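Local coordinates for D-glycero-beta-D-manno-heptose-1,7-bisphosphate 7-phosphatase (Mesorhizobium loti, PDB 2O2X), which removes the C-7 phosphate of D-glycero-beta-D-manno-heptose 1,7-bisphosphate, a magnesium-dependent step in making ADP-heptose, at residues A[87-90]-A[91-95]. Residues are numbered along the deposited sequence; the frame is centred on the assembly and turned at random. Where two conformers were deposited one is given.
Sequences GYFG and WSAFA
The ring of F89 meets the methyl of A93 obliquely: CD2 of F89 lies 4.0 Å from CB of A93, and the F89 CB stands 3.9 Å from that same methyl. With CG between the backbone N and the carbonyl carbon (chi1 58°), the CD2 side of the F89 ring comes beside the methyl. Within the first helical turn, the indole of W91 and the ring of F94 meet rim to face: one face of F94 receives CZ3 of W91, 3.7 Å above the plane and offset toward the rim, while F94 CD2 lies in the plane of the indole at its edge. G90 is the N-cap of helix 91-107, which follows strand 75-80 and the short helix 82-85 in this HAD-like phosphatase. Its carbonyl O accepts an i to i+4 bond from N of F94 at 3.1 Å. The A93 methyl rests 3.6 Å from that O. W91 and F94 both pack on W18 and on A117 of strand 114-118, and the indole NE1 is satisfied by the backbone O of P15. F89 also touches Q81 and F94 touches R38, both probably substrate-binding residues.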
ATOM      1  N   GLY A  87     -10.981 -18.439   3.315  1.00 12.55           N
ATOM      2  CA  GLY A  87     -12.134 -18.655   4.219  1.00 12.51           C
ATOM      3  C   GLY A  87     -11.887 -18.245   5.660  1.00 13.41           C
ATOM      4  O   GLY A  87     -12.734 -18.457   6.560  1.00 12.95           O
ATOM      5  N   TYR A  88     -10.750 -17.624   5.908  1.00 11.06           N
ATOM      6  CA  TYR A  88     -10.422 -17.190   7.243  1.00 10.21           C
ATOM      7  C   TYR A  88     -11.278 -16.012   7.685  1.00 10.94           C
ATOM      8  O   TYR A  88     -11.435 -15.763   8.881  1.00 11.72           O
ATOM      9  CB  TYR A  88      -8.944 -16.791   7.320  1.00 11.46           C
ATOM     10  CG  TYR A  88      -7.947 -17.866   6.947  1.00 12.83           C
ATOM     11  CD1 TYR A  88      -8.227 -19.212   7.100  1.00 15.15           C
ATOM     12  CD2 TYR A  88      -6.701 -17.509   6.472  1.00 14.34           C
ATOM     13  CE1 TYR A  88      -7.316 -20.193   6.732  1.00 14.03           C
ATOM     14  CE2 TYR A  88      -5.764 -18.469   6.145  1.00 16.62           C
ATOM     15  CZ  TYR A  88      -6.074 -19.801   6.274  1.00 16.68           C
ATOM     16  OH  TYR A  88      -5.128 -20.769   5.918  1.00 20.56           O
ATOM     17  N   PHE A  89     -11.742 -15.241   6.711  1.00 10.65           N
ATOM     18  CA  PHE A  89     -12.635 -14.085   6.929  1.00  9.90           C
ATOM     19  C   PHE A  89     -13.153 -13.617   5.561  1.00  8.43           C
ATOM     20  O   PHE A  89     -12.817 -14.177   4.526  1.00 10.61           O
ATOM     21  CB  PHE A  89     -11.982 -12.969   7.753  1.00 10.58           C
ATOM     22  CG  PHE A  89     -10.701 -12.423   7.152  1.00  8.53           C
ATOM     23  CD1 PHE A  89      -9.496 -13.017   7.444  1.00 10.33           C
ATOM     24  CD2 PHE A  89     -10.706 -11.282   6.375  1.00  9.66           C
ATOM     25  CE1 PHE A  89      -8.316 -12.523   6.900  1.00 12.65           C
ATOM     26  CE2 PHE A  89      -9.533 -10.766   5.840  1.00 10.78           C
ATOM     27  CZ  PHE A  89      -8.329 -11.405   6.102  1.00 11.62           C
ATOM     28  N   GLY A  90     -14.011 -12.597   5.584  1.00 10.36           N
ATOM     29  CA  GLY A  90     -14.597 -12.029   4.382  1.00 10.46           C
ATOM     30  C   GLY A  90     -14.406 -10.535   4.263  1.00  9.74           C
ATOM     31  O   GLY A  90     -13.717  -9.893   5.071  1.00  9.61           O
ATOM     32  N   TRP A  91     -15.022  -9.966   3.243  1.00 10.22           N
ATOM     33  CA  TRP A  91     -14.920  -8.543   2.986  1.00  8.88           C
ATOM     34  C   TRP A  91     -15.507  -7.699   4.092  1.00 10.58           C
ATOM     35  O   TRP A  91     -15.074  -6.578   4.276  1.00 11.19           O
ATOM     36  CB  TRP A  91     -15.506  -8.153   1.640  1.00  9.52           C
ATOM     37  CG  TRP A  91     -14.626  -8.542   0.483  1.00  8.72           C
ATOM     38  CD1 TRP A  91     -14.945  -9.384  -0.521  1.00 10.93           C
ATOM     39  CD2 TRP A  91     -13.293  -8.063   0.198  1.00  6.65           C
ATOM     40  NE1 TRP A  91     -13.900  -9.494  -1.410  1.00 10.11           N
ATOM     41  CE2 TRP A  91     -12.874  -8.683  -0.997  1.00 10.38           C
ATOM     42  CE3 TRP A  91     -12.422  -7.171   0.846  1.00  7.77           C
ATOM     43  CZ2 TRP A  91     -11.622  -8.437  -1.581  1.00  8.32           C
ATOM     44  CZ3 TRP A  91     -11.164  -6.938   0.276  1.00  9.47           C
ATOM     45  CH2 TRP A  91     -10.780  -7.578  -0.925  1.00  9.38           C
ATOM     46  N   SER A  92     -16.492  -8.210   4.847  1.00 11.89           N
ATOM     47  CA  SER A  92     -17.019  -7.423   5.963  0.60 11.17           C
ATOM     48  C   SER A  92     -15.995  -7.244   7.084  1.00 10.28           C
ATOM     49  O   SER A  92     -15.863  -6.168   7.661  1.00 11.87           O
ATOM     50  CB  SER A  92     -18.306  -8.049   6.491  0.60 12.51           C
ATOM     51  OG  SER A  92     -19.323  -7.836   5.530  0.60 15.86           O
ATOM     52  N   ALA A  93     -15.249  -8.302   7.353  1.00  9.66           N
ATOM     53  CA  ALA A  93     -14.166  -8.208   8.319  1.00  9.20           C
ATOM     54  C   ALA A  93     -13.074  -7.255   7.819  1.00  9.08           C
ATOM     55  O   ALA A  93     -12.548  -6.444   8.591  1.00 10.21           O
ATOM     56  CB  ALA A  93     -13.597  -9.555   8.614  1.00 11.54           C
ATOM     57  N   PHE A  94     -12.721  -7.346   6.528  1.00  9.73           N
ATOM     58  CA  PHE A  94     -11.759  -6.409   5.962  1.00 10.57           C
ATOM     59  C   PHE A  94     -12.248  -4.975   6.173  1.00  9.63           C
ATOM     60  O   PHE A  94     -11.490  -4.077   6.544  1.00  9.17           O
ATOM     61  CB  PHE A  94     -11.528  -6.656   4.461  1.00  9.48           C
ATOM     62  CG  PHE A  94     -10.645  -5.617   3.824  1.00  6.81           C
ATOM     63  CD1 PHE A  94      -9.263  -5.668   3.995  1.00  7.83           C
ATOM     64  CD2 PHE A  94     -11.165  -4.553   3.127  1.00  8.27           C
ATOM     65  CE1 PHE A  94      -8.454  -4.736   3.443  1.00  9.18           C
ATOM     66  CE2 PHE A  94     -10.364  -3.593   2.594  1.00  8.39           C
ATOM     67  CZ  PHE A  94      -9.003  -3.678   2.738  1.00  8.63           C
ATOM     68  N   ALA A  95     -13.530  -4.726   5.915  1.00  8.93           N
ATOM     69  CA  ALA A  95     -14.048  -3.375   6.074  1.00  9.32           C
ATOM     70  C   ALA A  95     -13.872  -2.859   7.508  1.00 10.21           C
ATOM     71  O   ALA A  95     -13.442  -1.729   7.735  1.00 10.77           O
ATOM     72  CB  ALA A  95     -15.542  -3.312   5.659  1.00 13.01           C
TER